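Sortase family protein (Clostridium perfringens, PDB 4D70) is a class D sortase, a cysteine transpeptidase that probably cleaves surface proteins at their sorting signals and joins them to the cell wall. Local coordinates at residues E77-D82 against G89-T94. Sequence-based numbering, arbitrary orientation.
Sequences EGSTLD and GHFENT
His90 ND1 donates to Glu77 OE1 at 2.7 Å and Ser79 OG to Glu92 OE1 at 2.7 Å, two side-chain bonds that join the C-terminal end of strand 71-77 and the loop after it to strand 88-90 and the turn that follows, in a beta-alpha-beta unit (strand 71-77, helix 81-86, strand 88-90) of the sortase beta-barrel. The His90 bond is nearly straight (164°); OE1 lies close to the imidazole plane and is met on its syn side, although carboxylate and ring planes are turned 45° apart. With CG anti to the backbone N (chi1 -179°) and a bend at chi2, the Glu77 chain folds its carboxylate back to the ring edge. NE2 is hydrogen-bonded to Ala95 O, and the two bonds should hold the ring's rotation. The Glu92 carboxylate grips Ser79 twice: OE1 takes the hydroxyl on its syn side, while OE2, approached from above the carboxylate plane, accepts the hydrogen bond of Ser79 N at 3.0 Å. Glu77 and His90 form a parallel beta bridge, and Gly78 N reaches His90 O in a weak bond of 3.0 Å. Ser79 CB rests over one face of the Phe91 ring, 4.3 Å from its centroid, in a CH-pi contact; Phe91 packs on Ser104 and Ala106 of strand 101-109. At the edge of the His90 ring, in its plane, a water donates to Glu77 OE2 (2.7 Å) and to Glu92 O (3.0 Å).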
ATOM      1  N   GLU A  77      -2.264  -8.506   1.088  1.00 34.84           N
ATOM      2  CA  GLU A  77      -2.603  -8.793  -0.283  1.00 31.24           C
ATOM      3  C   GLU A  77      -4.087  -8.757  -0.564  1.00 34.58           C
ATOM      4  O   GLU A  77      -4.884  -9.238   0.213  1.00 36.43           O
ATOM      5  CB  GLU A  77      -2.053 -10.155  -0.701  1.00 35.01           C
ATOM      6  CG  GLU A  77      -2.326 -10.559  -2.152  1.00 35.04           C
ATOM      7  CD  GLU A  77      -1.687  -9.655  -3.199  1.00 40.85           C
ATOM      8  OE1 GLU A  77      -0.957  -8.712  -2.837  1.00 38.34           O
ATOM      9  OE2 GLU A  77      -1.922  -9.875  -4.405  1.00 42.83           O
ATOM     10  N   GLY A  78      -4.461  -8.139  -1.685  1.00 29.80           N
ATOM     11  CA  GLY A  78      -5.833  -8.066  -2.101  1.00 33.43           C
ATOM     12  C   GLY A  78      -6.509  -6.757  -1.846  1.00 32.55           C
ATOM     13  O   GLY A  78      -6.099  -5.980  -0.967  1.00 39.62           O
ATOM     14  N   SER A  79      -7.553  -6.504  -2.618  1.00 33.28           N
ATOM     15  CA  SER A  79      -8.324  -5.289  -2.432  1.00 39.57           C
ATOM     16  C   SER A  79      -9.818  -5.609  -2.425  1.00 39.73           C
ATOM     17  O   SER A  79     -10.608  -4.759  -2.781  1.00 35.26           O
ATOM     18  CB  SER A  79      -8.007  -4.282  -3.523  1.00 43.02           C
ATOM     19  OG  SER A  79      -8.416  -4.794  -4.773  1.00 44.12           O
ATOM     20  N   THR A  80     -10.198  -6.814  -1.988  1.00 42.42           N
ATOM     21  CA  THR A  80     -11.611  -7.158  -1.832  1.00 45.81           C
ATOM     22  C   THR A  80     -12.147  -6.484  -0.589  1.00 46.56           C
ATOM     23  O   THR A  80     -11.386  -6.022   0.262  1.00 39.03           O
ATOM     24  CB  THR A  80     -11.812  -8.654  -1.638  1.00 47.10           C
ATOM     25  OG1 THR A  80     -11.078  -9.076  -0.483  1.00 48.37           O
ATOM     26  CG2 THR A  80     -11.341  -9.411  -2.848  1.00 47.42           C
ATOM     27  N   LEU A  81     -13.464  -6.474  -0.460  1.00 51.89           N
ATOM     28  CA  LEU A  81     -14.106  -5.871   0.707  1.00 52.10           C
ATOM     29  C   LEU A  81     -13.678  -6.534   1.985  1.00 53.01           C
ATOM     30  O   LEU A  81     -13.489  -5.874   3.022  1.00 53.29           O
ATOM     31  CB  LEU A  81     -15.616  -5.949   0.591  1.00 58.37           C
ATOM     32  CG  LEU A  81     -16.198  -4.695  -0.059  1.00 62.24           C
ATOM     33  CD1 LEU A  81     -15.924  -4.674  -1.543  1.00 60.32           C
ATOM     34  CD2 LEU A  81     -17.690  -4.680   0.207  1.00 77.51           C
ATOM     35  N   ASP A  82     -13.517  -7.842   1.914  1.00 48.19           N
ATOM     36  CA  ASP A  82     -13.088  -8.593   3.062  1.00 52.19           C
ATOM     37  C   ASP A  82     -11.720  -8.197   3.547  1.00 46.91           C
ATOM     38  O   ASP A  82     -11.482  -8.160   4.744  1.00 52.35           O
ATOM     39  CB  ASP A  82     -13.079 -10.090   2.755  1.00 57.32           C
ATOM     40  CG  ASP A  82     -14.443 -10.708   2.814  1.00 73.81           C
ATOM     41  OD1 ASP A  82     -15.488  -9.983   2.815  1.00 66.87           O
ATOM     42  OD2 ASP A  82     -14.439 -11.958   2.866  1.00 72.68           O
ATOM     43  N   GLY A  89      -4.808  -2.649   1.652  1.00 30.82           N
ATOM     44  CA  GLY A  89      -4.712  -3.783   0.729  1.00 34.77           C
ATOM     45  C   GLY A  89      -3.974  -3.469  -0.542  1.00 34.63           C
ATOM     46  O   GLY A  89      -3.932  -2.299  -0.966  1.00 31.92           O
ATOM     47  N   HIS A  90      -3.350  -4.481  -1.133  1.00 29.74           N
ATOM     48  CA  HIS A  90      -2.577  -4.314  -2.371  1.00 29.85           C
ATOM     49  C   HIS A  90      -3.470  -4.718  -3.524  1.00 30.60           C
ATOM     50  O   HIS A  90      -4.010  -5.840  -3.540  1.00 30.04           O
ATOM     51  CB  HIS A  90      -1.294  -5.141  -2.302  1.00 27.44           C
ATOM     52  CG  HIS A  90      -0.587  -5.280  -3.599  1.00 30.50           C
ATOM     53  ND1 HIS A  90      -0.332  -6.500  -4.211  1.00 34.55           N
ATOM     54  CD2 HIS A  90      -0.039  -4.351  -4.395  1.00 30.55           C
ATOM     55  CE1 HIS A  90       0.337  -6.300  -5.330  1.00 30.27           C
ATOM     56  NE2 HIS A  90       0.500  -4.997  -5.474  1.00 32.08           N
ATOM     57  N   PHE A  91      -3.635  -3.849  -4.506  1.00 26.86           N
ATOM     58  CA  PHE A  91      -4.382  -4.227  -5.708  1.00 29.40           C
ATOM     59  C   PHE A  91      -3.662  -5.356  -6.452  1.00 33.51           C
ATOM     60  O   PHE A  91      -2.476  -5.262  -6.851  1.00 30.45           O
ATOM     61  CB  PHE A  91      -4.575  -3.093  -6.682  1.00 29.81           C
ATOM     62  CG  PHE A  91      -5.525  -2.046  -6.229  1.00 28.90           C
ATOM     63  CD1 PHE A  91      -5.079  -0.965  -5.518  1.00 24.39           C
ATOM     64  CD2 PHE A  91      -6.892  -2.118  -6.558  1.00 29.01           C
ATOM     65  CE1 PHE A  91      -5.945   0.042  -5.103  1.00 26.95           C
ATOM     66  CE2 PHE A  91      -7.777  -1.122  -6.127  1.00 31.08           C
ATOM     67  CZ  PHE A  91      -7.296  -0.025  -5.413  1.00 30.88           C
ATOM     68  N   GLU A  92      -4.441  -6.385  -6.716  1.00 37.43           N
ATOM     69  CA  GLU A  92      -3.974  -7.693  -7.203  1.00 44.15           C
ATOM     70  C   GLU A  92      -3.039  -7.667  -8.410  1.00 38.09           C
ATOM     71  O   GLU A  92      -2.008  -8.330  -8.443  1.00 41.23           O
ATOM     72  CB  GLU A  92      -5.224  -8.595  -7.492  1.00 48.17           C
ATOM     73  CG  GLU A  92      -6.002  -8.969  -6.195  1.00 57.87           C
ATOM     74  CD  GLU A  92      -7.148  -7.993  -5.722  1.00 51.72           C
ATOM     75  OE1 GLU A  92      -7.179  -6.785  -6.124  1.00 40.20           O
ATOM     76  OE2 GLU A  92      -8.031  -8.436  -4.870  1.00 43.63           O
ATOM     77  N   ASN A  93      -3.406  -6.969  -9.427  1.00 32.43           N
ATOM     78  CA  ASN A  93      -2.589  -7.064 -10.648  1.00 42.87           C
ATOM     79  C   ASN A  93      -1.576  -5.917 -10.772  1.00 37.00           C
ATOM     80  O   ASN A  93      -1.152  -5.557 -11.850  1.00 42.20           O
ATOM     81  CB  ASN A  93      -3.514  -7.119 -11.851  1.00 49.28           C
ATOM     82  CG  ASN A  93      -4.428  -8.336 -11.809  1.00 56.53           C
ATOM     83  OD1 ASN A  93      -3.978  -9.463 -11.678  1.00 54.00           O
ATOM     84  ND2 ASN A  93      -5.713  -8.097 -11.868  1.00 63.33           N
ATOM     85  N   THR A  94      -1.186  -5.335  -9.650  1.00 32.75           N
ATOM     86  CA  THR A  94      -0.190  -4.283  -9.689  1.00 26.39           C
ATOM     87  C   THR A  94       1.158  -4.755  -9.176  1.00 28.40           C
ATOM     88  O   THR A  94       1.269  -5.741  -8.450  1.00 26.32           O
ATOM     89  CB  THR A  94      -0.682  -3.032  -8.932  1.00 26.54           C
ATOM     90  OG1 THR A  94      -0.769  -3.263  -7.529  1.00 23.23           O
ATOM     91  CG2 THR A  94      -2.041  -2.636  -9.492  1.00 30.00           C
TER
HETATM   92  O   HOH W   1      -0.133  -9.314  -6.289  1.00 46.47           O